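PA14 domain-containing protein (Clostridium clariflavum, PDB 6QDI) probably senses plant-biomass polysaccharides outside the cell as the tandem PA14, calcium-binding part of a membrane-bound RsgI-like anti-sigma factor. Local coordinates at residues A[52-57]-A[135-140]; A[212-217]-A[280-285]. All blocks are in the same frame, centred on the assembly; numbering follows the deposited sequence.

Interaction 1 of 2, residues A[52-57]-A[135-140]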
loop_
_atom_site.group_PDB
_atom_site.type_symbol
_atom_site.label_atom_id
_atom_site.label_comp_id
_atom_site.label_asym_id
_atom_site.label_seq_id
_atom_site.Cartn_x
_atom_site.Cartn_y
_atom_site.Cartn_z
ATOM N N LYS A 52 -10.079 -19.857 -0.851
ATOM C CA LYS A 52 -9.967 -21.208 -1.417
ATOM C C LYS A 52 -10.643 -21.267 -2.764
ATOM O O LYS A 52 -11.569 -20.490 -3.027
ATOM C CB LYS A 52 -10.620 -22.230 -0.515
ATOM C CG LYS A 52 -10.146 -22.206 0.909
ATOM C CD LYS A 52 -8.795 -22.836 1.091
ATOM C CE LYS A 52 -8.575 -23.172 2.587
ATOM N NZ LYS A 52 -7.258 -23.790 2.817
ATOM N N ILE A 53 -10.147 -22.181 -3.586
ATOM C CA ILE A 53 -10.712 -22.464 -4.914
ATOM C C ILE A 53 -11.024 -23.954 -5.015
ATOM O O ILE A 53 -10.234 -24.776 -4.550
ATOM C CB ILE A 53 -9.784 -21.976 -6.048
ATOM C CG1 ILE A 53 -10.429 -22.147 -7.416
ATOM C CG2 ILE A 53 -8.448 -22.656 -6.004
ATOM C CD1 ILE A 53 -9.666 -21.439 -8.518
ATOM N N ARG A 54 -12.183 -24.254 -5.618
ATOM C CA ARG A 54 -12.695 -25.627 -5.741
ATOM C C ARG A 54 -12.911 -25.964 -7.209
ATOM O O ARG A 54 -13.922 -25.561 -7.772
ATOM C CB ARG A 54 -14.033 -25.781 -5.004
ATOM C CG ARG A 54 -14.685 -27.147 -5.199
ATOM C CD ARG A 54 -15.986 -27.256 -4.433
ATOM N NE ARG A 54 -17.005 -26.332 -4.900
ATOM C CZ ARG A 54 -17.361 -26.154 -6.167
ATOM N NH1 ARG A 54 -16.689 -26.737 -7.166
ATOM N NH2 ARG A 54 -18.341 -25.306 -6.442
ATOM N N PRO A 55 -12.004 -26.725 -7.837
ATOM C CA PRO A 55 -12.252 -27.129 -9.213
ATOM C C PRO A 55 -13.286 -28.242 -9.290
ATOM O O PRO A 55 -13.436 -29.017 -8.349
ATOM C CB PRO A 55 -10.907 -27.678 -9.672
ATOM C CG PRO A 55 -10.282 -28.172 -8.406
ATOM C CD PRO A 55 -10.725 -27.232 -7.330
ATOM N N LEU A 56 -13.944 -28.325 -10.433
ATOM C CA LEU A 56 -14.963 -29.328 -10.645
ATOM C C LEU A 56 -14.361 -30.654 -11.120
ATOM O O LEU A 56 -15.023 -31.682 -10.973
ATOM C CB LEU A 56 -16.015 -28.854 -11.676
ATOM C CG LEU A 56 -17.153 -27.966 -11.184
ATOM C CD1 LEU A 56 -16.641 -26.667 -10.612
ATOM C CD2 LEU A 56 -18.159 -27.700 -12.286
ATOM N N TYR A 57 -13.187 -30.649 -11.750
ATOM C CA TYR A 57 -12.618 -31.828 -12.412
ATOM C C TYR A 57 -11.217 -32.156 -11.938
ATOM O O TYR A 57 -10.488 -31.259 -11.470
ATOM C CB TYR A 57 -12.601 -31.616 -13.932
ATOM C CG TYR A 57 -13.951 -31.144 -14.485
ATOM C CD1 TYR A 57 -15.001 -32.022 -14.646
ATOM C CD2 TYR A 57 -14.158 -29.799 -14.832
ATOM C CE1 TYR A 57 -16.238 -31.590 -15.134
ATOM C CE2 TYR A 57 -15.379 -29.352 -15.316
ATOM C CZ TYR A 57 -16.411 -30.238 -15.469
ATOM O OH TYR A 57 -17.621 -29.806 -15.965
ATOM N N THR A 135 -17.883 -17.416 -9.069
ATOM C CA THR A 135 -18.025 -17.192 -7.650
ATOM C C THR A 135 -18.309 -18.464 -6.864
ATOM O O THR A 135 -17.837 -18.614 -5.723
ATOM C CB THR A 135 -19.061 -16.083 -7.375
ATOM O OG1 THR A 135 -18.906 -15.551 -6.048
ATOM C CG2 THR A 135 -20.503 -16.560 -7.573
ATOM N N GLU A 136 -19.026 -19.402 -7.460
ATOM C CA GLU A 136 -19.416 -20.586 -6.714
ATOM C C GLU A 136 -18.232 -21.521 -6.461
ATOM O O GLU A 136 -18.371 -22.482 -5.675
ATOM C CB GLU A 136 -20.570 -21.339 -7.363
ATOM C CG GLU A 136 -20.260 -21.891 -8.717
ATOM C CD GLU A 136 -20.469 -20.953 -9.906
ATOM O OE1 GLU A 136 -20.731 -19.724 -9.741
ATOM O OE2 GLU A 136 -20.350 -21.504 -11.037
ATOM N N CYS A 137 -17.091 -21.255 -7.108
ATOM C CA CYS A 137 -15.883 -22.034 -6.905
ATOM C C CYS A 137 -14.850 -21.312 -5.997
ATOM O O CYS A 137 -13.733 -21.803 -5.845
ATOM C CB CYS A 137 -15.236 -22.353 -8.235
ATOM S SG CYS A 137 -16.237 -23.430 -9.259
ATOM N N LEU A 138 -15.237 -20.170 -5.427
ATOM C CA LEU A 138 -14.327 -19.353 -4.624
ATOM C C LEU A 138 -14.917 -19.165 -3.236
ATOM O O LEU A 138 -16.088 -18.790 -3.119
ATOM C CB LEU A 138 -14.116 -18.010 -5.318
ATOM C CG LEU A 138 -13.464 -18.067 -6.704
ATOM C CD1 LEU A 138 -13.494 -16.702 -7.380
ATOM C CD2 LEU A 138 -12.024 -18.601 -6.642
ATOM N N TYR A 139 -14.080 -19.304 -2.200
ATOM C CA TYR A 139 -14.518 -19.183 -0.800
ATOM C C TYR A 139 -13.588 -18.183 -0.115
ATOM O O TYR A 139 -12.363 -18.321 -0.223
ATOM C CB TYR A 139 -14.388 -20.513 -0.084
ATOM C CG TYR A 139 -15.193 -21.622 -0.725
ATOM C CD1 TYR A 139 -14.739 -22.259 -1.883
ATOM C CD2 TYR A 139 -16.388 -22.027 -0.191
ATOM C CE1 TYR A 139 -15.466 -23.260 -2.487
ATOM C CE2 TYR A 139 -17.130 -23.055 -0.779
ATOM C CZ TYR A 139 -16.664 -23.667 -1.921
ATOM O OH TYR A 139 -17.421 -24.659 -2.512
ATOM N N PRO A 140 -14.142 -17.197 0.576
ATOM C CA PRO A 140 -13.274 -16.118 1.062
ATOM C C PRO A 140 -12.539 -16.454 2.360
ATOM O O PRO A 140 -13.123 -17.099 3.245
ATOM C CB PRO A 140 -14.245 -14.940 1.263
ATOM C CG PRO A 140 -15.544 -15.629 1.556
ATOM C CD PRO A 140 -15.566 -16.858 0.696
#

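Interaction 2 of 2, residues A[212-217]-A[280-285]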
loop_
_atom_site.group_PDB
_atom_site.type_symbol
_atom_site.label_atom_id
_atom_site.label_comp_id
_atom_site.label_asym_id
_atom_site.label_seq_id
_atom_site.Cartn_x
_atom_site.Cartn_y
_atom_site.Cartn_z
ATOM N N GLY A 212 9.165 6.747 28.064
ATOM C CA GLY A 212 10.401 6.010 27.757
ATOM C C GLY A 212 11.112 6.619 26.571
ATOM O O GLY A 212 10.849 7.750 26.193
ATOM N N ASP A 213 12.064 5.874 26.018
ATOM C CA ASP A 213 12.932 6.321 24.952
ATOM C C ASP A 213 12.410 5.884 23.586
ATOM O O ASP A 213 11.993 4.738 23.419
ATOM C CB ASP A 213 14.357 5.779 25.115
ATOM C CG ASP A 213 15.223 6.571 26.096
ATOM O OD1 ASP A 213 14.730 7.330 26.944
ATOM O OD2 ASP A 213 16.449 6.450 25.999
ATOM N N TYR A 214 12.433 6.837 22.652
ATOM C CA TYR A 214 11.940 6.635 21.292
ATOM C C TYR A 214 13.033 6.943 20.289
ATOM O O TYR A 214 13.848 7.821 20.490
ATOM C CB TYR A 214 10.738 7.520 21.016
ATOM C CG TYR A 214 9.509 7.173 21.812
ATOM C CD1 TYR A 214 9.422 7.469 23.174
ATOM C CD2 TYR A 214 8.398 6.607 21.214
ATOM C CE1 TYR A 214 8.292 7.148 23.901
ATOM C CE2 TYR A 214 7.269 6.311 21.909
ATOM C CZ TYR A 214 7.199 6.583 23.274
ATOM O OH TYR A 214 6.053 6.255 23.969
ATOM N N VAL A 215 12.968 6.251 19.156
ATOM C CA VAL A 215 13.762 6.579 17.962
ATOM C C VAL A 215 12.780 6.721 16.801
ATOM O O VAL A 215 11.914 5.892 16.644
ATOM C CB VAL A 215 14.793 5.453 17.667
ATOM C CG1 VAL A 215 15.482 5.680 16.338
ATOM C CG2 VAL A 215 15.836 5.405 18.792
ATOM N N PHE A 216 12.976 7.765 16.000
ATOM C CA PHE A 216 12.199 7.940 14.771
ATOM C C PHE A 216 13.039 7.536 13.562
ATOM O O PHE A 216 14.234 7.848 13.486
ATOM C CB PHE A 216 11.749 9.386 14.621
ATOM C CG PHE A 216 10.852 9.820 15.713
ATOM C CD1 PHE A 216 9.491 9.592 15.620
ATOM C CD2 PHE A 216 11.316 10.477 16.810
ATOM C CE1 PHE A 216 8.617 9.991 16.615
ATOM C CE2 PHE A 216 10.459 10.859 17.824
ATOM C CZ PHE A 216 9.100 10.600 17.731
ATOM N N TYR A 217 12.385 6.854 12.633
ATOM C CA TYR A 217 13.002 6.395 11.384
ATOM C C TYR A 217 12.244 7.019 10.231
ATOM O O TYR A 217 11.014 6.938 10.152
ATOM C CB TYR A 217 12.931 4.891 11.247
ATOM C CG TYR A 217 13.641 4.102 12.328
ATOM C CD1 TYR A 217 13.084 3.843 13.561
ATOM C CD2 TYR A 217 14.911 3.618 12.088
ATOM C CE1 TYR A 217 13.799 3.116 14.523
ATOM C CE2 TYR A 217 15.601 2.890 13.035
ATOM C CZ TYR A 217 15.029 2.653 14.249
ATOM O OH TYR A 217 15.682 1.947 15.243
ATOM N N PRO A 280 8.948 2.287 23.920
ATOM C CA PRO A 280 8.621 1.311 24.958
ATOM C C PRO A 280 7.382 0.492 24.582
ATOM O O PRO A 280 6.296 1.039 24.408
ATOM C CB PRO A 280 8.361 2.184 26.188
ATOM C CG PRO A 280 8.273 3.566 25.708
ATOM C CD PRO A 280 8.847 3.679 24.384
ATOM N N GLY A 281 7.551 -0.813 24.396
ATOM C CA GLY A 281 6.476 -1.663 23.945
ATOM C C GLY A 281 6.094 -1.496 22.481
ATOM O O GLY A 281 5.030 -1.967 22.105
ATOM N N ILE A 282 6.928 -0.820 21.703
ATOM C CA ILE A 282 6.611 -0.464 20.333
ATOM C C ILE A 282 7.811 -0.924 19.502
ATOM O O ILE A 282 8.885 -0.297 19.500
ATOM C CB ILE A 282 6.380 1.051 20.153
ATOM C CG1 ILE A 282 5.253 1.556 21.036
ATOM C CG2 ILE A 282 6.120 1.370 18.673
ATOM C CD1 ILE A 282 5.212 3.056 21.124
ATOM N N GLU A 283 7.614 -2.004 18.755
ATOM C CA GLU A 283 8.593 -2.451 17.766
ATOM C C GLU A 283 8.578 -1.453 16.590
ATOM O O GLU A 283 7.587 -0.786 16.370
ATOM C CB GLU A 283 8.214 -3.856 17.243
ATOM C CG GLU A 283 7.878 -4.936 18.258
ATOM C CD GLU A 283 9.059 -5.336 19.067
ATOM O OE1 GLU A 283 10.181 -5.343 18.528
ATOM O OE2 GLU A 283 8.857 -5.659 20.250
ATOM N N ARG A 284 9.679 -1.355 15.844
ATOM C CA ARG A 284 9.750 -0.433 14.729
ATOM C C ARG A 284 8.535 -0.589 13.828
ATOM O O ARG A 284 8.259 -1.667 13.309
ATOM C CB ARG A 284 11.031 -0.636 13.934
ATOM C CG ARG A 284 11.158 0.334 12.785
ATOM C CD ARG A 284 12.495 0.234 12.098
ATOM N NE ARG A 284 12.446 0.942 10.820
ATOM C CZ ARG A 284 13.478 1.016 9.979
ATOM N NH1 ARG A 284 14.653 0.460 10.293
ATOM N NH2 ARG A 284 13.338 1.674 8.840
ATOM N N SER A 285 7.817 0.524 13.628
ATOM C CA SER A 285 6.495 0.476 13.008
ATOM C C SER A 285 6.056 1.883 12.653
ATOM O O SER A 285 6.555 2.852 13.210
ATOM C CB SER A 285 5.470 -0.170 13.966
ATOM O OG SER A 285 5.481 0.452 15.239
#

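Interaction 1 of 2, residues A[52-57]-A[135-140]
Arg54 reaches across to Tyr139, Arg54 CB lying at the ring edge, 3.8 Å from Tyr139 CE1, while its guanidinium stands at the phenol end. In the conformer described here, one of two modelled, Arg54 NE donates to Tyr139 OH over 2.9 Å, with the hydroxyl 18° out of the guanidinium plane, and that plane is turned 77° from the ring. CG sits anti to the backbone N (chi1 175°), and the chain then bends at chi3, which brings NE round to the hydroxyl. In this same conformer one face of the guanidinium is covered toward its rim by Cys137 CA, and Arg54 NH2 comes 2.9 Å from Glu136 O. Beneath these side chains the backbones pair as an antiparallel ladder. Lys52 and Tyr139 form the hydrogen-bonded pair, N to O both ways, and Ile53 and Leu138 the non-hydrogen-bonded pair that follows. Arg54 N then donates to Cys137 O, at the end of the 3-10 segment 135-137. This is how strand 138-140 joins strand 44-53 in one sheet of the first PA14 domain's beta-sandwich. On the sheet face of Ile53 and Leu138 the two side chains lie side by side, Ile53 CG1 4.0 Å from Leu138 CD2, and Trp123 and Phe63 of the other sheet pack on Ile53. Tyr139 and Lys52 share the other face; the lysine bends away from the tyrosine at chi2 and its NZ forms a salt bridge with Asp105. Farther along, Leu56 CD1 touches Cys137 SG at 3.5 Å, and the buried Arg54 O lies 3.5 Å from Cys137 SG.

Interaction 2 of 2, residues A[212-217]-A[280-285]
Pro280 sets CD over one face of the Tyr214 ring, 3.7 Å from the ring centroid and 22° off the normal, a CH-pi contact. The two side chains cross at about a right angle, and Pro280 CG reaches on to Gly212 CA at 3.8 Å. Two residues later Ile282 meets the same tyrosine with its tip, Ile282 CD1 to Tyr214 CE2 at 3.9 Å, coming in obliquely; Trp277 of strand 271-279 touches both residues. Arg284 follows where the chain turns a corner in this second PA14 domain, between strand 282-283 and strand 285-286, which pairs with 271-279. CG is anti to the backbone N (chi1 -178°), and the side chain stays extended over Tyr217. Its CD sits over the middle of the ring, 3.8 Å from the centroid, and the guanidinium lies flat beyond it toward CD2, the planes 8° apart. CZ is 4.2 Å from the centroid and off-centre, a cation-pi stack. Glu276 takes NE in a salt bridge and Tyr217 OH is hydrogen-bonded to Glu278. The chemistry is therefore apolar at Pro280 and Ile282 and cationic at Arg284, where the carboxylate of Glu276 would be expected to offset the charge resting on the ring.

Overall arrangement
From the N terminus, the chain lays down strand 44-53, runs through the rest of the first PA14 domain and returns as strand 138-140, so interaction 1 closes a loop of 77 mostly strand residues. The chain then passes into the second domain. There segment 212-217, on strand 212-220, is met by 280-285 after 62 intervening residues, and interaction 2 closes its own loop. The two are in series, neither nested nor crossed, with centres about 43 Å apart and nearest atoms about 27 Å apart. Interaction 1 is true sheet pairing in the first domain, whereas interaction 2 packs side chains of the segment after strand 271-279 onto strand 212-220. Both lie away from the calcium sites.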